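Local coordinates for conserved hypothetical protein (Shewanella loihica, PDB 2GPI), which is of unknown function, a DUF1488-family protein that has been tentatively linked to transcriptional regulation of the shikimate pathway, at residues A[21-26]-A[57-62]; A[36-41]-A[47-52]; A[77-80]-A[84-87]. All coordinates share one frame; numbering follows the deposited sequence.

Interaction 1: residues A[21-26]-A[57-62]; sequences IHFTAQ and SLFEQF
F59 reaches from helix 52-61 to the strand 20-27 with its ring, and the whole contact is apolar: no hydrogen bond crosses between 21-26 and 57-62. F59 carries it from the helix side, sharing its cover about equally between F23 and I21. The far end of the F59 ring, CE2 and CZ, comes over one face of F23, with F59 CE2 3.7 Å from F23 CD1 and displaced toward the rim of that ring. The centroids are 5.1 Å apart and the planes meet at 49°, an oblique pairing that is neither a stack nor edge-to-face. F59 has CG anti to its own backbone N (chi1 178°), which sends the ring away from the helix and across to the sheet. The fold here is a mixed beta-sheet with helices packed on one face; F23 and F59 both also touch I66 of helix 63-75 and L12, so the two rings sit in the buried layer between sheet and helices. With an alanine in place of F23, the F59 ring would probably lose the surface it rests on, and a gap would open beneath helix 63-75. The aliphatic contact lies beside the aromatic one. The CG2 methyl of I21, two residues before F23 on the strand, meets F59 CD2 at 3.8 Å, obliquely to the ring. I21 also packs on I36 of the neighbouring strand and on L41 of helix 38-45.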
# COMPACT_ATOMS: atom_id res chain seq x y z
N ILE A 21 -5.86 -3.66 -2.24
CA ILE A 21 -5.59 -2.40 -2.90
C ILE A 21 -4.14 -2.42 -3.38
O ILE A 21 -3.20 -2.71 -2.61
CB ILE A 21 -5.82 -1.17 -2.00
CG1 ILE A 21 -7.35 -0.93 -1.75
CG2 ILE A 21 -5.17 0.11 -2.62
CD1 ILE A 21 -8.06 -0.36 -2.95
N HIS A 22 -3.99 -2.13 -4.64
CA HIS A 22 -2.68 -2.01 -5.29
C HIS A 22 -2.38 -0.49 -5.39
O HIS A 22 -3.16 0.29 -5.99
CB HIS A 22 -2.73 -2.76 -6.63
CG HIS A 22 -1.51 -2.52 -7.54
ND1 HIS A 22 -1.53 -2.78 -8.89
CD2 HIS A 22 -0.25 -2.10 -7.25
CE1 HIS A 22 -0.33 -2.52 -9.40
NE2 HIS A 22 0.47 -2.10 -8.43
N PHE A 23 -1.23 -0.09 -4.85
CA PHE A 23 -0.80 1.29 -4.91
C PHE A 23 0.67 1.31 -5.36
O PHE A 23 1.36 0.32 -5.27
CB PHE A 23 -1.05 2.11 -3.65
CG PHE A 23 -0.38 1.61 -2.38
CD1 PHE A 23 -0.81 0.47 -1.73
CD2 PHE A 23 0.69 2.30 -1.85
CE1 PHE A 23 -0.21 0.07 -0.53
CE2 PHE A 23 1.29 1.88 -0.65
CZ PHE A 23 0.86 0.79 -0.02
N THR A 24 1.12 2.43 -5.87
CA THR A 24 2.40 2.49 -6.54
C THR A 24 3.38 3.46 -5.86
O THR A 24 3.01 4.53 -5.38
CB THR A 24 2.21 2.94 -8.00
OG1 THR A 24 1.41 4.13 -8.02
CG2 THR A 24 1.52 1.85 -8.81
N ALA A 25 4.62 3.03 -5.78
CA ALA A 25 5.73 3.89 -5.38
C ALA A 25 6.70 3.88 -6.53
O ALA A 25 6.63 3.04 -7.42
CB ALA A 25 6.42 3.36 -4.13
N GLN A 26 7.61 4.84 -6.55
CA GLN A 26 8.59 4.90 -7.59
C GLN A 26 9.86 5.47 -7.00
O GLN A 26 9.81 6.41 -6.20
CB GLN A 26 8.04 5.82 -8.67
CG GLN A 26 8.75 5.81 -9.91
CD GLN A 26 7.96 6.59 -10.94
OE1 GLN A 26 6.82 6.23 -11.27
NE2 GLN A 26 8.55 7.67 -11.43
N SER A 57 -11.97 4.43 -0.77
CA SER A 57 -12.23 5.48 0.22
C SER A 57 -11.49 5.22 1.54
O SER A 57 -10.93 6.13 2.15
CB SER A 57 -13.73 5.66 0.46
OG SER A 57 -13.96 6.67 1.43
N LEU A 58 -11.45 3.96 1.95
CA LEU A 58 -10.72 3.59 3.17
C LEU A 58 -9.20 3.76 3.00
O LEU A 58 -8.53 4.28 3.91
CB LEU A 58 -11.10 2.18 3.63
CG LEU A 58 -12.56 2.01 4.15
CD1 LEU A 58 -12.84 0.54 4.41
CD2 LEU A 58 -12.84 2.91 5.37
N PHE A 59 -8.66 3.34 1.86
CA PHE A 59 -7.26 3.64 1.55
C PHE A 59 -6.98 5.15 1.69
O PHE A 59 -6.00 5.58 2.36
CB PHE A 59 -6.85 3.11 0.17
CG PHE A 59 -5.43 3.46 -0.16
CD1 PHE A 59 -5.12 4.70 -0.70
CD2 PHE A 59 -4.37 2.58 0.15
CE1 PHE A 59 -3.79 5.08 -0.97
CE2 PHE A 59 -3.04 2.99 -0.13
CZ PHE A 59 -2.77 4.20 -0.69
N GLU A 60 -7.83 5.94 1.05
CA GLU A 60 -7.64 7.41 1.10
C GLU A 60 -7.70 7.94 2.53
O GLU A 60 -6.88 8.82 2.91
CB GLU A 60 -8.66 8.08 0.19
CG GLU A 60 -8.36 7.87 -1.23
CD GLU A 60 -7.08 8.57 -1.71
OE1 GLU A 60 -6.47 9.38 -0.97
OE2 GLU A 60 -6.70 8.32 -2.84
N GLN A 61 -8.62 7.42 3.33
CA GLN A 61 -8.75 7.83 4.74
C GLN A 61 -7.45 7.61 5.52
O GLN A 61 -7.10 8.40 6.38
CB GLN A 61 -9.91 7.11 5.41
CG GLN A 61 -10.13 7.48 6.84
CD GLN A 61 -11.44 6.90 7.36
OE1 GLN A 61 -12.32 6.47 6.57
NE2 GLN A 61 -11.60 6.89 8.70
N PHE A 62 -6.73 6.53 5.21
CA PHE A 62 -5.54 6.16 5.91
C PHE A 62 -4.29 6.25 4.99
O PHE A 62 -3.24 5.64 5.30
CB PHE A 62 -5.69 4.74 6.48
CG PHE A 62 -6.76 4.64 7.53
CD1 PHE A 62 -6.45 4.91 8.84
CD2 PHE A 62 -8.05 4.24 7.22
CE1 PHE A 62 -7.39 4.84 9.84
CE2 PHE A 62 -9.02 4.21 8.22
CZ PHE A 62 -8.66 4.50 9.53

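Interaction 2: residues A[36-41]-A[47-52]; sequences IGQKVL and EKINNS
I49 and L41 meet through methyl groups, I49 CD1 lying 3.8 Å from L41 CD2 as the two side chains cross at about a right angle. The same I49 methyl is also 4.1 Å from L41 CG, so it rests against the branch of the leucine and not against a single carbon. I49 CG1 stands anti to the carbonyl carbon (chi1 -77°), and the extended arm beyond it (chi2 163°) carries CD1 to the helix. Q38, on the same helix as L41, runs alongside I49, its chain extended and pointing the other way. Q38 CG comes to 4.2 Å from I49 CD1, while Q38 NE2 lies 4.0 Å from I49 CB; the approach of Q38 NE2 to I49 O, 3.5 Å, is not a hydrogen bond. Helix 38-45 follows strand 30-37 directly, with G37 at its N-cap; the loop joins it to helix 52-61, and I49 lies between the two helices, touching A55 and L58 of the second. E42, one turn after Q38, accepts both Q38 NE2 and the backbone N of I49 with its OE2, which probably steadies the amide beside I49 and holds the loop backbone to the first helix. Farther out, Q54 bonds to E47 OE2, K48 O and N50 N, N51 OD1 caps E53 N at the start of helix 52-61, and L41 packs on I66 of helix 63-75.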
# COMPACT_ATOMS: atom_id res chain seq x y z
N ILE A 36 -1.96 -3.60 -0.05
CA ILE A 36 -2.54 -3.77 1.29
C ILE A 36 -3.81 -4.65 1.12
O ILE A 36 -4.75 -4.28 0.40
CB ILE A 36 -2.79 -2.43 2.05
CG1 ILE A 36 -3.34 -2.67 3.45
CG2 ILE A 36 -3.69 -1.46 1.25
CD1 ILE A 36 -3.35 -1.42 4.35
N GLY A 37 -3.76 -5.81 1.75
CA GLY A 37 -4.85 -6.75 1.60
C GLY A 37 -6.15 -6.30 2.24
O GLY A 37 -6.19 -5.46 3.14
N GLN A 38 -7.24 -6.86 1.72
CA GLN A 38 -8.59 -6.52 2.20
C GLN A 38 -8.67 -6.60 3.72
O GLN A 38 -9.16 -5.64 4.38
CB GLN A 38 -9.60 -7.44 1.56
CG GLN A 38 -11.00 -7.04 1.94
CD GLN A 38 -12.04 -7.84 1.21
OE1 GLN A 38 -11.75 -8.50 0.19
NE2 GLN A 38 -13.26 -7.78 1.71
N LYS A 39 -8.23 -7.72 4.29
CA LYS A 39 -8.37 -7.91 5.73
C LYS A 39 -7.54 -6.88 6.51
O LYS A 39 -7.99 -6.36 7.52
CB LYS A 39 -8.03 -9.34 6.15
CG LYS A 39 -9.04 -10.37 5.63
CD LYS A 39 -8.75 -11.80 6.08
CE LYS A 39 -9.83 -12.73 5.60
N VAL A 40 -6.35 -6.54 6.02
CA VAL A 40 -5.52 -5.55 6.70
C VAL A 40 -6.24 -4.21 6.76
O VAL A 40 -6.30 -3.51 7.81
CB VAL A 40 -4.12 -5.41 6.03
CG1 VAL A 40 -3.29 -4.34 6.78
CG2 VAL A 40 -3.40 -6.76 6.09
N LEU A 41 -6.81 -3.81 5.64
CA LEU A 41 -7.54 -2.58 5.55
C LEU A 41 -8.81 -2.57 6.38
O LEU A 41 -9.12 -1.58 7.00
CB LEU A 41 -7.88 -2.30 4.08
CG LEU A 41 -8.33 -0.91 3.71
CD1 LEU A 41 -7.39 0.17 4.24
CD2 LEU A 41 -8.46 -0.86 2.10
N GLU A 47 -13.87 -1.67 9.80
CA GLU A 47 -15.00 -1.69 8.88
C GLU A 47 -14.83 -2.80 7.87
O GLU A 47 -13.76 -2.93 7.25
CB GLU A 47 -15.02 -0.34 8.13
CG GLU A 47 -16.17 -0.07 7.24
CD GLU A 47 -16.16 1.38 6.74
OE1 GLU A 47 -15.84 2.31 7.55
OE2 GLU A 47 -16.49 1.62 5.56
N LYS A 48 -15.89 -3.54 7.62
CA LYS A 48 -15.85 -4.54 6.57
C LYS A 48 -16.13 -3.89 5.19
O LYS A 48 -16.93 -2.96 5.10
CB LYS A 48 -16.78 -5.66 6.91
CG LYS A 48 -16.23 -6.42 8.11
CD LYS A 48 -16.94 -7.70 8.39
CE LYS A 48 -16.45 -8.31 9.71
NZ LYS A 48 -16.81 -7.43 10.85
N ILE A 49 -15.41 -4.36 4.19
CA ILE A 49 -15.43 -3.83 2.83
C ILE A 49 -16.36 -4.64 1.99
O ILE A 49 -16.24 -5.87 1.91
CB ILE A 49 -14.01 -3.89 2.15
CG1 ILE A 49 -13.12 -2.78 2.67
CG2 ILE A 49 -14.11 -3.76 0.64
CD1 ILE A 49 -11.61 -2.96 2.41
N ASN A 50 -17.31 -3.97 1.33
CA ASN A 50 -18.25 -4.68 0.44
C ASN A 50 -18.41 -4.02 -0.93
O ASN A 50 -19.26 -4.45 -1.71
CB ASN A 50 -19.61 -4.81 1.10
CG ASN A 50 -20.15 -3.48 1.57
OD1 ASN A 50 -20.12 -2.48 0.85
ND2 ASN A 50 -20.58 -3.45 2.84
N ASN A 51 -17.61 -3.00 -1.21
CA ASN A 51 -17.69 -2.31 -2.48
C ASN A 51 -16.30 -1.72 -2.76
O ASN A 51 -15.62 -1.23 -1.87
CB ASN A 51 -18.79 -1.24 -2.44
CG ASN A 51 -19.09 -0.65 -3.80
OD1 ASN A 51 -18.22 -0.02 -4.41
ND2 ASN A 51 -20.30 -0.84 -4.29
N SER A 52 -15.84 -1.84 -4.00
CA SER A 52 -14.54 -1.31 -4.35
C SER A 52 -14.43 0.21 -4.16
O SER A 52 -13.31 0.71 -3.91
CB SER A 52 -14.12 -1.75 -5.77
OG SER A 52 -14.98 -1.23 -6.77

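Interaction 3: residues A[77-80]-A[84-87]; sequences EAFD and HIQV
D80 and H84 bond to each other twice, once through backbone alone and once through the aspartate side chain. D80 N donates to H84 O at 2.8 Å, nearly straight at 166° and in the carbonyl plane. In return H84 N donates to D80 OD1 at 2.9 Å, approaching from above the carboxylate plane; that oxygen also accepts Q82 N within the turn. The D80 CG lies between backbone N and carbonyl carbon (chi1 75°), a torsion that folds the carboxylate back over H84. In one of the two conformers of Q86, its NE2 donates to D80 OD2 at 3.2 Å, the oxygen tilted from the amide plane; with a second conformer present, this bond may not be constant. Water 2 joins D80 OD2 to H84 ND1, lying at the edge of the imidazole in its plane. The segments are the two arms of a surface loop that leaves helix 63-75 through a Schellman motif at E77, makes an inverse gamma turn at A78, and returns as strand 85-87, which pairs in parallel with strand 30-37. Water 1 spans the arms beyond the direct bonds, donating to A78 O and accepting Q86 N. The packing is a CH-pi contact: I85 CD1 stands over the centre of one F79 ring face, 3.9 Å from the centroid, while I85 also packs on L73 and I74 of the helix before the loop.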
# COMPACT_ATOMS: atom_id res chain seq x y z
N GLU A 77 14.20 -2.95 2.91
CA GLU A 77 14.34 -4.04 1.92
C GLU A 77 13.39 -5.21 2.16
O GLU A 77 13.68 -6.37 1.84
CB GLU A 77 15.79 -4.51 1.81
CG GLU A 77 16.78 -3.40 1.56
CD GLU A 77 18.18 -3.88 1.21
OE1 GLU A 77 18.34 -5.05 0.76
OE2 GLU A 77 19.12 -3.08 1.37
N ALA A 78 12.20 -4.91 2.65
CA ALA A 78 11.20 -5.93 2.97
C ALA A 78 10.35 -6.24 1.74
O ALA A 78 9.12 -6.12 1.75
CB ALA A 78 10.34 -5.49 4.18
N PHE A 79 11.02 -6.58 0.66
CA PHE A 79 10.37 -6.97 -0.59
C PHE A 79 10.06 -8.45 -0.54
O PHE A 79 10.82 -9.23 0.05
CB PHE A 79 11.32 -6.74 -1.75
CG PHE A 79 11.55 -5.30 -2.05
CD1 PHE A 79 12.48 -4.54 -1.34
CD2 PHE A 79 10.77 -4.68 -2.99
CE1 PHE A 79 12.66 -3.20 -1.66
CE2 PHE A 79 10.96 -3.42 -3.32
CZ PHE A 79 11.89 -2.65 -2.66
N ASP A 80 8.95 -8.82 -1.17
CA ASP A 80 8.50 -10.19 -1.22
C ASP A 80 9.11 -10.96 -2.36
O ASP A 80 9.95 -10.43 -3.09
CB ASP A 80 6.98 -10.29 -1.13
CG ASP A 80 6.25 -9.91 -2.40
OD1 ASP A 80 6.87 -9.74 -3.47
OD2 ASP A 80 5.00 -9.82 -2.33
N HIS A 84 7.57 -7.21 -4.76
CA HIS A 84 6.54 -6.31 -4.29
C HIS A 84 6.64 -5.98 -2.80
O HIS A 84 7.35 -6.64 -2.05
CB HIS A 84 5.19 -6.92 -4.52
CG HIS A 84 4.89 -7.24 -5.94
ND1 HIS A 84 4.06 -8.27 -6.29
CD2 HIS A 84 5.32 -6.69 -7.10
CE1 HIS A 84 4.01 -8.36 -7.60
NE2 HIS A 84 4.75 -7.40 -8.12
N ILE A 85 5.87 -4.97 -2.39
CA ILE A 85 5.81 -4.56 -1.01
C ILE A 85 4.39 -4.86 -0.50
O ILE A 85 3.41 -4.43 -1.07
CB ILE A 85 6.12 -3.06 -0.83
CG1 ILE A 85 7.60 -2.74 -1.18
CG2 ILE A 85 5.71 -2.55 0.58
CD1 ILE A 85 8.60 -3.21 -0.12
N GLN A 86 4.31 -5.68 0.54
CA GLN A 86 3.03 -6.03 1.17
C GLN A 86 2.94 -5.36 2.54
O GLN A 86 3.73 -5.68 3.44
CB GLN A 86 2.90 -7.54 1.35
CG GLN A 86 3.06 -8.38 0.09
CD GLN A 86 1.86 -8.32 -0.85
OE1 GLN A 86 0.72 -8.18 -0.43
NE2 GLN A 86 2.14 -8.43 -2.14
N VAL A 87 1.98 -4.46 2.71
CA VAL A 87 1.76 -3.80 3.97
C VAL A 87 0.86 -4.70 4.81
O VAL A 87 -0.27 -4.96 4.45
CB VAL A 87 1.11 -2.44 3.77
CG1 VAL A 87 0.65 -1.88 5.14
CG2 VAL A 87 2.05 -1.49 3.03
O HOH W 1 6.63 -6.93 1.77
O HOH W 2 3.30 -10.02 -4.29

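All three contacts reach one sheet and differ in depth: interaction 1 is buried, interaction 2 partly buried and interaction 3 at the surface. Interactions 1 and 2, centres about 12 Å apart, are joined by a probable backbone hydrogen bond, I21 N to I36 O at 2.9 Å, which links the two neighbouring strands, and by packing of L58 CD1 on I49 CG1 at 3.8 Å, which links helix 52-61 to the loop before it. Interaction 3, about 15 Å from interaction 1 between centres, meets it where F23 CZ touches V87 CG2 at 4.0 Å. Interactions 2 and 3, centres about 19 Å apart, meet where V40 CG1 approaches V87 O at 3.9 Å.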